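PDB 3Q48: chaperone CupB2 from Pseudomonas aeruginosa, which probably acts as a periplasmic chaperone of the PapD type, assisting the folding and assembly of fimbrial subunits. Local coordinates for residues 99-110 with 142-150. Numbering follows the deposited sequence.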
loop_
_atom_site.group_PDB
_atom_site.type_symbol
_atom_site.label_atom_id
_atom_site.label_comp_id
_atom_site.label_asym_id
_atom_site.label_seq_id
_atom_site.Cartn_x
_atom_site.Cartn_y
_atom_site.Cartn_z
ATOM N N ILE A 99 -8.307 -11.626 7.991
ATOM C CA ILE A 99 -6.825 -11.648 8.139
ATOM C C ILE A 99 -6.359 -11.724 9.600
ATOM O O ILE A 99 -6.626 -10.813 10.374
ATOM C CB ILE A 99 -6.209 -10.447 7.462
ATOM C CG1 ILE A 99 -6.708 -10.390 6.002
ATOM C CG2 ILE A 99 -4.665 -10.534 7.564
ATOM C CD1 ILE A 99 -6.392 -9.080 5.280
ATOM N N ALA A 100 -5.688 -12.823 9.962
ATOM C CA ALA A 100 -5.156 -13.072 11.348
ATOM C C ALA A 100 -3.642 -13.030 11.437
ATOM O O ALA A 100 -2.973 -13.614 10.612
ATOM C CB ALA A 100 -5.653 -14.410 11.906
ATOM N N TYR A 101 -3.121 -12.341 12.454
ATOM C CA TYR A 101 -1.688 -12.251 12.701
ATOM C C TYR A 101 -1.215 -13.340 13.631
ATOM O O TYR A 101 -1.765 -13.475 14.717
ATOM C CB TYR A 101 -1.386 -10.908 13.360
ATOM C CG TYR A 101 0.060 -10.670 13.763
ATOM C CD1 TYR A 101 1.126 -10.997 12.902
ATOM C CD2 TYR A 101 0.365 -10.081 14.990
ATOM C CE1 TYR A 101 2.459 -10.761 13.294
ATOM C CE2 TYR A 101 1.664 -9.834 15.377
ATOM C CZ TYR A 101 2.712 -10.175 14.546
ATOM O OH TYR A 101 4.010 -9.912 14.945
ATOM N N LEU A 102 -0.198 -14.104 13.243
ATOM C CA LEU A 102 0.470 -15.002 14.220
ATOM C C LEU A 102 1.689 -14.339 14.885
ATOM O O LEU A 102 2.776 -14.272 14.278
ATOM C CB LEU A 102 0.905 -16.338 13.609
ATOM C CG LEU A 102 1.740 -17.180 14.602
ATOM C CD1 LEU A 102 0.857 -17.775 15.736
ATOM C CD2 LEU A 102 2.621 -18.299 13.924
ATOM N N LYS A 103 1.509 -13.861 16.121
ATOM C CA LYS A 103 2.588 -13.193 16.858
ATOM C C LYS A 103 3.983 -13.708 16.437
ATOM O O LYS A 103 4.407 -14.810 16.805
ATOM C CB LYS A 103 2.362 -13.348 18.363
ATOM C CG LYS A 103 3.494 -12.784 19.241
ATOM C CD LYS A 103 3.264 -11.323 19.692
ATOM C CE LYS A 103 4.426 -10.822 20.574
ATOM N NZ LYS A 103 5.754 -10.931 19.860
ATOM N N ALA A 104 4.659 -12.916 15.618
ATOM C CA ALA A 104 5.986 -13.263 15.124
ATOM C C ALA A 104 6.897 -12.024 15.164
ATOM O O ALA A 104 6.414 -10.912 15.054
ATOM C CB ALA A 104 5.894 -13.837 13.695
ATOM N N PRO A 105 8.214 -12.215 15.336
ATOM C CA PRO A 105 9.192 -11.092 15.356
ATOM C C PRO A 105 9.217 -10.216 14.094
ATOM O O PRO A 105 9.738 -10.641 13.044
ATOM C CB PRO A 105 10.554 -11.793 15.546
ATOM C CG PRO A 105 10.272 -13.286 15.361
ATOM C CD PRO A 105 8.833 -13.487 15.746
ATOM N N LEU A 106 8.631 -9.020 14.202
ATOM C CA LEU A 106 8.634 -7.997 13.150
ATOM C C LEU A 106 9.150 -6.683 13.748
ATOM O O LEU A 106 8.983 -6.460 14.953
ATOM C CB LEU A 106 7.218 -7.785 12.629
ATOM C CG LEU A 106 6.542 -8.853 11.766
ATOM C CD1 LEU A 106 5.073 -8.518 11.729
ATOM C CD2 LEU A 106 7.159 -8.929 10.339
ATOM N N PRO A 107 9.775 -5.805 12.922
ATOM C CA PRO A 107 10.312 -4.619 13.577
ATOM C C PRO A 107 9.255 -3.900 14.418
ATOM O O PRO A 107 8.069 -3.840 14.044
ATOM C CB PRO A 107 10.823 -3.755 12.411
ATOM C CG PRO A 107 11.105 -4.703 11.329
ATOM C CD PRO A 107 10.125 -5.840 11.481
ATOM N N THR A 108 9.713 -3.369 15.551
ATOM C CA THR A 108 8.887 -2.736 16.587
ATOM C C THR A 108 8.857 -1.208 16.394
ATOM O O THR A 108 7.999 -0.524 16.960
ATOM C CB THR A 108 9.475 -3.085 18.006
ATOM O OG1 THR A 108 10.792 -2.519 18.146
ATOM C CG2 THR A 108 9.602 -4.576 18.184
ATOM N N ASP A 109 9.790 -0.680 15.598
ATOM C CA ASP A 109 10.000 0.789 15.477
ATOM C C ASP A 109 9.585 1.373 14.109
ATOM O O ASP A 109 9.866 2.542 13.810
ATOM C CB ASP A 109 11.492 1.081 15.603
ATOM C CG ASP A 109 12.253 0.593 14.380
ATOM O OD1 ASP A 109 12.079 -0.593 14.013
ATOM O OD2 ASP A 109 13.001 1.376 13.783
ATOM N N ARG A 110 8.980 0.529 13.276
ATOM C CA ARG A 110 8.561 0.902 11.936
ATOM C C ARG A 110 7.518 -0.059 11.409
ATOM O O ARG A 110 7.417 -1.206 11.849
ATOM C CB ARG A 110 9.762 0.999 10.969
ATOM C CG ARG A 110 10.468 -0.323 10.724
ATOM C CD ARG A 110 11.843 -0.088 10.115
ATOM N NE ARG A 110 12.828 0.362 11.118
ATOM C CZ ARG A 110 14.007 0.903 10.811
ATOM N NH1 ARG A 110 14.350 1.064 9.525
ATOM N NH2 ARG A 110 14.833 1.287 11.778
ATOM N N LEU A 142 -0.396 -4.356 2.442
ATOM C CA LEU A 142 -0.749 -4.569 3.853
ATOM C C LEU A 142 0.330 -3.947 4.763
ATOM O O LEU A 142 1.507 -4.287 4.699
ATOM C CB LEU A 142 -0.957 -6.054 4.137
ATOM C CG LEU A 142 -1.786 -6.550 5.352
ATOM C CD1 LEU A 142 -1.999 -8.040 5.241
ATOM C CD2 LEU A 142 -1.113 -6.303 6.664
ATOM N N PHE A 143 -0.067 -2.991 5.574
ATOM C CA PHE A 143 0.832 -2.328 6.502
ATOM C C PHE A 143 0.655 -2.860 7.939
ATOM O O PHE A 143 -0.350 -2.613 8.609
ATOM C CB PHE A 143 0.628 -0.797 6.485
ATOM C CG PHE A 143 0.769 -0.166 5.115
ATOM C CD1 PHE A 143 2.016 0.004 4.530
ATOM C CD2 PHE A 143 -0.355 0.286 4.433
ATOM C CE1 PHE A 143 2.143 0.607 3.249
ATOM C CE2 PHE A 143 -0.254 0.898 3.169
ATOM C CZ PHE A 143 0.972 1.070 2.585
ATOM N N PHE A 144 1.645 -3.601 8.416
ATOM C CA PHE A 144 1.639 -3.959 9.828
ATOM C C PHE A 144 2.207 -2.781 10.577
ATOM O O PHE A 144 3.343 -2.349 10.283
ATOM C CB PHE A 144 2.520 -5.133 10.103
ATOM C CG PHE A 144 2.495 -5.538 11.501
ATOM C CD1 PHE A 144 1.412 -6.287 11.991
ATOM C CD2 PHE A 144 3.525 -5.155 12.361
ATOM C CE1 PHE A 144 1.362 -6.708 13.345
ATOM C CE2 PHE A 144 3.489 -5.541 13.755
ATOM C CZ PHE A 144 2.398 -6.320 14.240
ATOM N N ARG A 145 1.417 -2.274 11.535
ATOM C CA ARG A 145 1.743 -1.056 12.236
ATOM C C ARG A 145 1.845 -1.236 13.776
ATOM O O ARG A 145 0.811 -1.402 14.469
ATOM C CB ARG A 145 0.752 0.030 11.864
ATOM C CG ARG A 145 1.094 1.378 12.415
ATOM C CD ARG A 145 0.047 2.363 11.964
ATOM N NE ARG A 145 0.124 2.607 10.520
ATOM C CZ ARG A 145 -0.840 3.198 9.807
ATOM N NH1 ARG A 145 -1.976 3.596 10.413
ATOM N NH2 ARG A 145 -0.653 3.408 8.498
ATOM N N PRO A 146 3.083 -1.214 14.306
ATOM C CA PRO A 146 3.226 -1.264 15.765
ATOM C C PRO A 146 2.417 -0.137 16.467
ATOM O O PRO A 146 2.329 1.037 15.955
ATOM C CB PRO A 146 4.747 -1.083 16.001
ATOM C CG PRO A 146 5.402 -1.624 14.742
ATOM C CD PRO A 146 4.380 -1.255 13.590
ATOM N N SER A 147 1.865 -0.486 17.642
ATOM C CA SER A 147 0.970 0.374 18.424
ATOM C C SER A 147 1.482 1.759 18.704
ATOM O O SER A 147 0.753 2.741 18.578
ATOM C CB SER A 147 0.639 -0.306 19.732
ATOM O OG SER A 147 0.137 -1.578 19.412
ATOM N N GLN A 148 2.748 1.858 19.067
ATOM C CA GLN A 148 3.283 3.165 19.401
ATOM C C GLN A 148 3.447 4.114 18.195
ATOM O O GLN A 148 3.898 5.237 18.383
ATOM C CB GLN A 148 4.521 3.048 20.336
ATOM C CG GLN A 148 5.922 3.078 19.708
ATOM C CD GLN A 148 6.253 1.892 18.823
ATOM O OE1 GLN A 148 5.589 0.847 18.839
ATOM N NE2 GLN A 148 7.303 2.057 18.030
ATOM N N LEU A 149 3.067 3.681 16.987
ATOM C CA LEU A 149 3.116 4.547 15.783
ATOM C C LEU A 149 1.786 5.260 15.502
ATOM O O LEU A 149 0.901 4.735 14.831
ATOM C CB LEU A 149 3.635 3.773 14.546
ATOM C CG LEU A 149 5.054 3.150 14.710
ATOM C CD1 LEU A 149 5.485 2.224 13.549
ATOM C CD2 LEU A 149 6.036 4.288 14.943
ATOM N N LYS A 150 1.656 6.471 16.022
ATOM C CA LYS A 150 0.357 7.157 16.073
ATOM C C LYS A 150 0.312 8.366 15.156
ATOM O O LYS A 150 -0.698 9.058 15.071
ATOM C CB LYS A 150 0.041 7.576 17.511
ATOM C CG LYS A 150 -0.289 6.403 18.414
ATOM C CD LYS A 150 -0.797 6.902 19.751
ATOM C CE LYS A 150 -0.643 5.857 20.863
ATOM N NZ LYS A 150 -0.891 4.415 20.408
#
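Ile99 and Leu142, on strands 93-101 and 136-145, face each other across the inside of the N-terminal immunoglobulin-like domain with CA atoms 10.3 Å apart; farther along, the loop after strand 93-101 closes in until the CA atoms of Thr108 and Pro146 are 5.9 Å apart. Phe144 carries the largest share of the apolar contact. With CG anti to the backbone N (chi1 -178°), its ring meets both Tyr101 and Leu106 on one side. CE1 of Phe144 sits over the centre of the Tyr101 ring, 3.7 Å from Tyr101 CE2, with the planes inclined at 46°. Leu106 lays CD1 over that same face of Phe144, 3.9 Å from the ring centroid, a CH-pi contact. Tyrosine fits at the border of this apolar cluster because its ring packs inward while OH donates to Ala104 O (2.6 Å), on a lone pair of that carbonyl. Beyond the cluster, the compact Pro146 ring lies against backbone carbonyls, its CB 3.4 Å from Thr108 O. That oxygen accepts a hydrogen bond from Gln148 NE2 (2.9 Å, N-H...O 154°), which the bend of the glutamine at chi2 helps to aim. Leu149 CD1 rests on Arg110 CA, while Leu149 also touches Pro182 and Tyr183 of the C-terminal domain, so the turn reaches the domain junction. Apolar packing thus joins strand 93-101 and its loop to strand 136-145, and one directional amide bond ties Thr108 to the type I turn 146-149.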